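Local coordinates for hydrogenase 2 maturation peptidase (PDB 5TTX), which probably acts as an endopeptidase that completes [NiFe]-hydrogenase maturation by trimming a C-terminal extension from the enzyme's large subunit, at residues A[14-18]-A[46-50]; A[72-77]-A[128-132]. All blocks are in the same frame, centred on the assembly; numbering follows the deposited sequence.

Contact 1 (A[14-18]-A[46-50]); sequences GVGNR and DIGTA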
loop_
_atom_site.group_PDB
_atom_site.type_symbol
_atom_site.label_atom_id
_atom_site.label_comp_id
_atom_site.label_asym_id
_atom_site.label_seq_id
_atom_site.Cartn_x
_atom_site.Cartn_y
_atom_site.Cartn_z
ATOM N N GLY A 14 13.657 -36.236 -19.668
ATOM C CA GLY A 14 13.116 -36.653 -20.947
ATOM C C GLY A 14 11.599 -36.648 -20.913
ATOM O O GLY A 14 10.984 -37.270 -20.043
ATOM N N VAL A 15 10.998 -35.936 -21.855
ATOM C CA VAL A 15 9.558 -35.729 -21.869
ATOM C C VAL A 15 9.000 -36.275 -23.175
ATOM O O VAL A 15 9.488 -35.918 -24.256
ATOM C CB VAL A 15 9.194 -34.239 -21.720
ATOM C CG1 VAL A 15 7.710 -34.064 -21.728
ATOM C CG2 VAL A 15 9.783 -33.665 -20.453
ATOM N N GLY A 16 7.972 -37.103 -23.074
ATOM C CA GLY A 16 7.235 -37.564 -24.238
ATOM C C GLY A 16 6.690 -38.960 -24.001
ATOM O O GLY A 16 6.898 -39.571 -22.959
ATOM N N ASN A 17 5.999 -39.464 -25.011
ATOM C CA ASN A 17 5.305 -40.750 -24.946
ATOM C C ASN A 17 6.076 -41.796 -25.756
ATOM O O ASN A 17 6.075 -41.744 -26.992
ATOM C CB ASN A 17 3.894 -40.595 -25.485
ATOM C CG ASN A 17 3.015 -41.814 -25.218
ATOM O OD1 ASN A 17 3.495 -42.926 -24.973
ATOM N ND2 ASN A 17 1.711 -41.600 -25.274
ATOM N N ARG A 18 6.693 -42.762 -25.056
ATOM C CA ARG A 18 7.445 -43.855 -25.690
ATOM C C ARG A 18 6.626 -44.673 -26.677
ATOM O O ARG A 18 7.214 -45.348 -27.524
ATOM C CB ARG A 18 7.978 -44.835 -24.646
ATOM C CG ARG A 18 9.217 -44.378 -23.936
ATOM C CD ARG A 18 9.574 -45.336 -22.848
ATOM N NE ARG A 18 10.562 -44.766 -21.915
ATOM C CZ ARG A 18 11.879 -44.879 -22.078
ATOM N NH1 ARG A 18 12.370 -45.524 -23.136
ATOM N NH2 ARG A 18 12.715 -44.376 -21.178
ATOM N N ASP A 46 13.275 -40.034 -16.543
ATOM C CA ASP A 46 12.301 -40.278 -17.606
ATOM C C ASP A 46 10.939 -39.809 -17.100
ATOM O O ASP A 46 10.247 -40.524 -16.372
ATOM C CB ASP A 46 12.315 -41.758 -17.976
ATOM C CG ASP A 46 11.215 -42.145 -18.941
ATOM O OD1 ASP A 46 10.505 -41.261 -19.476
ATOM O OD2 ASP A 46 11.069 -43.360 -19.170
ATOM N N ILE A 47 10.560 -38.596 -17.481
ATOM C CA ILE A 47 9.293 -38.016 -17.043
ATOM C C ILE A 47 8.114 -38.545 -17.862
ATOM O O ILE A 47 6.971 -38.548 -17.374
ATOM C CB ILE A 47 9.444 -36.488 -17.117
ATOM C CG1 ILE A 47 10.593 -36.051 -16.203
ATOM C CG2 ILE A 47 8.173 -35.757 -16.741
ATOM C CD1 ILE A 47 10.329 -36.282 -14.732
ATOM N N GLY A 48 8.364 -39.006 -19.089
ATOM C CA GLY A 48 7.290 -39.535 -19.909
ATOM C C GLY A 48 6.230 -38.484 -20.189
ATOM O O GLY A 48 6.529 -37.361 -20.606
ATOM N N THR A 49 4.979 -38.860 -19.934
ATOM C CA THR A 49 3.801 -38.004 -20.076
ATOM C C THR A 49 3.219 -37.607 -18.732
ATOM O O THR A 49 2.124 -37.038 -18.684
ATOM C CB THR A 49 2.705 -38.731 -20.866
ATOM O OG1 THR A 49 2.447 -39.993 -20.231
ATOM C CG2 THR A 49 3.121 -38.966 -22.294
ATOM N N ALA A 50 3.889 -37.952 -17.637
ATOM C CA ALA A 50 3.326 -37.765 -16.308
ATOM C C ALA A 50 3.588 -36.378 -15.719
ATOM O O ALA A 50 3.061 -36.082 -14.642
ATOM C CB ALA A 50 3.879 -38.844 -15.359
HETATM O O HOH W 1 8.396 -43.043 -20.504
#
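Gly14 and Asp46 form a parallel beta bridge, with their CA atoms 5.0 Å apart, and the next bridge pairs Val15 with Gly48. The register has therefore slipped by one residue, which defines a beta bulge. Its signature is the shared acceptor: Gly14 O takes Ile47 N at 2.9 Å and, in a longer bond, Gly48 N at 3.3 Å. Gly16 N returns a bond to Gly48 O at 2.9 Å. Gly48 is also the second residue of a type II' turn from Ile47 to Ala50, and its CA lies 3.1 Å from Gly16 O in a CA-H...O contact.

Beyond the backbone, Arg18 and Asp46 approach from opposite directions. Asp46 CG, anti to the backbone N (chi1 172°), brings the carboxylate to Arg18. NE and NH2 grip a single oxygen side-on: Asp46 OD2 is 2.8 Å from Arg18 NH2 and 3.1 Å from Arg18 NE, close to the guanidinium plane. The two planes stand 63° apart, and both nitrogens reach OD2 from one face, NE on the syn side and NH2 from above the carboxylate plane. Water 1 donates to Asp46 OD1 and accepts from Arg18 NE, closing a second path between the charges. Farther along, Asn17 CB rests against Thr49 CG2 at 3.7 Å.

Arg18 NH2 has another salt bridge to Asp31 of helix 25-34, and Pro27 of that helix touches both Arg18 and Asp46. The contact thus joins the C-terminal ends of both strands of the unit 10-15, 25-34, 42-48 to its helix, while Val15 packs on Thr100 of the second subunit.

Contact 2 (A[72-77]-A[128-132]); sequences LEGPPG and CIPRS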
loop_
_atom_site.group_PDB
_atom_site.type_symbol
_atom_site.label_atom_id
_atom_site.label_comp_id
_atom_site.label_asym_id
_atom_site.label_seq_id
_atom_site.Cartn_x
_atom_site.Cartn_y
_atom_site.Cartn_z
ATOM N N LEU A 72 9.252 -28.265 -35.759
ATOM C CA LEU A 72 9.793 -27.025 -36.284
ATOM C C LEU A 72 10.076 -27.234 -37.755
ATOM O O LEU A 72 10.071 -28.365 -38.245
ATOM C CB LEU A 72 11.098 -26.645 -35.551
ATOM C CG LEU A 72 10.898 -26.519 -34.047
ATOM C CD1 LEU A 72 12.219 -26.338 -33.366
ATOM C CD2 LEU A 72 9.913 -25.323 -33.733
ATOM N N GLU A 73 10.349 -26.147 -38.468
ATOM C CA GLU A 73 10.839 -26.296 -39.830
ATOM C C GLU A 73 12.198 -26.975 -39.800
ATOM O O GLU A 73 13.083 -26.580 -39.042
ATOM C CB GLU A 73 10.954 -24.949 -40.533
ATOM C CG GLU A 73 9.717 -24.099 -40.494
ATOM C CD GLU A 73 9.737 -23.052 -41.590
ATOM O OE1 GLU A 73 8.671 -22.458 -41.876
ATOM O OE2 GLU A 73 10.821 -22.845 -42.180
ATOM N N GLY A 74 12.360 -28.001 -40.623
ATOM C CA GLY A 74 13.607 -28.715 -40.695
ATOM C C GLY A 74 13.369 -30.196 -40.774
ATOM O O GLY A 74 12.261 -30.683 -40.524
ATOM N N PRO A 75 14.414 -30.946 -41.104
ATOM C CA PRO A 75 14.255 -32.379 -41.352
ATOM C C PRO A 75 14.201 -33.159 -40.053
ATOM O O PRO A 75 14.675 -32.690 -39.005
ATOM C CB PRO A 75 15.516 -32.733 -42.156
ATOM C CG PRO A 75 16.564 -31.858 -41.538
ATOM C CD PRO A 75 15.836 -30.537 -41.172
ATOM N N PRO A 76 13.638 -34.365 -40.091
ATOM C CA PRO A 76 13.655 -35.237 -38.908
ATOM C C PRO A 76 15.070 -35.425 -38.376
ATOM O O PRO A 76 16.038 -35.550 -39.137
ATOM C CB PRO A 76 13.064 -36.549 -39.435
ATOM C CG PRO A 76 12.156 -36.125 -40.562
ATOM C CD PRO A 76 12.872 -34.942 -41.214
ATOM N N GLY A 77 15.192 -35.432 -37.051
ATOM C CA GLY A 77 16.481 -35.552 -36.392
ATOM C C GLY A 77 17.219 -34.238 -36.196
ATOM O O GLY A 77 18.276 -34.231 -35.575
ATOM N N CYS A 128 13.751 -32.105 -30.550
ATOM C CA CYS A 128 14.094 -32.903 -31.717
ATOM C C CYS A 128 12.930 -32.934 -32.699
ATOM O O CYS A 128 11.798 -33.236 -32.314
ATOM C CB CYS A 128 14.445 -34.335 -31.304
ATOM S SG CYS A 128 14.791 -35.380 -32.719
ATOM N N ILE A 129 13.192 -32.605 -33.962
ATOM C CA ILE A 129 12.132 -32.691 -34.965
ATOM C C ILE A 129 11.876 -34.162 -35.257
ATOM O O ILE A 129 12.809 -34.869 -35.634
ATOM C CB ILE A 129 12.496 -31.955 -36.250
ATOM C CG1 ILE A 129 12.751 -30.473 -35.941
ATOM C CG2 ILE A 129 11.370 -32.151 -37.314
ATOM C CD1 ILE A 129 13.122 -29.656 -37.169
ATOM N N PRO A 130 10.651 -34.658 -35.093
ATOM C CA PRO A 130 10.386 -36.077 -35.332
ATOM C C PRO A 130 10.279 -36.385 -36.812
ATOM O O PRO A 130 10.135 -35.501 -37.665
ATOM C CB PRO A 130 9.033 -36.295 -34.657
ATOM C CG PRO A 130 8.311 -35.001 -34.957
ATOM C CD PRO A 130 9.413 -33.928 -34.749
ATOM N N ARG A 131 10.356 -37.675 -37.105
ATOM C CA ARG A 131 9.900 -38.131 -38.399
ATOM C C ARG A 131 8.439 -38.512 -38.327
ATOM O O ARG A 131 7.626 -38.077 -39.146
ATOM C CB ARG A 131 10.703 -39.345 -38.878
ATOM C CG ARG A 131 10.130 -39.889 -40.189
ATOM C CD ARG A 131 10.633 -41.305 -40.538
ATOM N NE ARG A 131 9.993 -41.748 -41.768
ATOM C CZ ARG A 131 10.106 -42.976 -42.293
ATOM N NH1 ARG A 131 10.839 -43.897 -41.697
ATOM N NH2 ARG A 131 9.473 -43.274 -43.425
ATOM N N SER A 132 8.094 -39.322 -37.340
ATOM C CA SER A 132 6.737 -39.811 -37.223
ATOM C C SER A 132 6.359 -39.950 -35.755
ATOM O O SER A 132 7.149 -40.435 -34.926
ATOM C CB SER A 132 6.607 -41.157 -37.951
ATOM O OG SER A 132 5.493 -41.844 -37.465
#
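Ile129 points its side chain toward the 72-77 loop, and the loop bends round it. CG1 stands anti to the carbonyl carbon (chi1 -60°), and the chain runs on fully extended, which carries CD1 out to a row of backbone carbonyls: it lies 3.5 Å from Leu72 O and 3.6 Å from Glu73 O. The other branch, CG2, turns to Gly74 O at 3.6 Å, while CB faces Pro75 O. Apolar cover comes from Leu72, whose CB flanks CD1 at 4.0 Å. The fit is close at Gly74, where a CB would collide with Ile129 CD1; the backbone angles there call for glycine as well. Replacing Ile129 by an alanine would probably open a gap in the middle of the loop and leave the backbone of 72-74 without the side chain it curves around.

Pro76 meets the second segment differently. Its ring lies alongside the backbone of 130-131, with CG 3.6 Å from Pro130 O, and its CB faces Arg131 CB at 3.7 Å. From there the extended Arg131 chain leads its guanidinium away. The loop is pinned at its far end by one nearly straight bond: Gly77 N donates to Ile129 O at 2.8 Å, with an angle of 168° at the hydrogen. Pro76 CA adds a weaker CA-H...O approach to the same oxygen.

Backbone bonding between Ile129 and Arg78 continues this pairing toward strand 79-83, which runs antiparallel to 122-128. Strands 63-69 and 79-83 flank strand 122-128, so the loop joining them must pass over its end. Such a cross-strand connection, here filled by Ile129, belongs to the alpha/beta sheet of this hydrogenase maturation protease.

Overall arrangement
Contact 1 closes along the chain before contact 2 opens. Their centres are 18 Å apart and their nearest atoms about 8 Å, so they do not touch. Both nevertheless lie at the C-terminal ends of parallel strands of one sheet: 10-15 and 42-48 for contact 1, 122-128 for contact 2. Two adjacent acids bridge them indirectly. Asp23 OD2 accepts from Asn17 N of contact 1, while Asp22 OD1 accepts from the backbone nitrogens of Arg131 and Ser132 in contact 2. In contact 1, Ala50 O also accepts a hydrogen bond from His102 NE2 of the second subunit. In relatives such as HybD the metal-binding site lies at the C-terminal ends of these strands, probably here too.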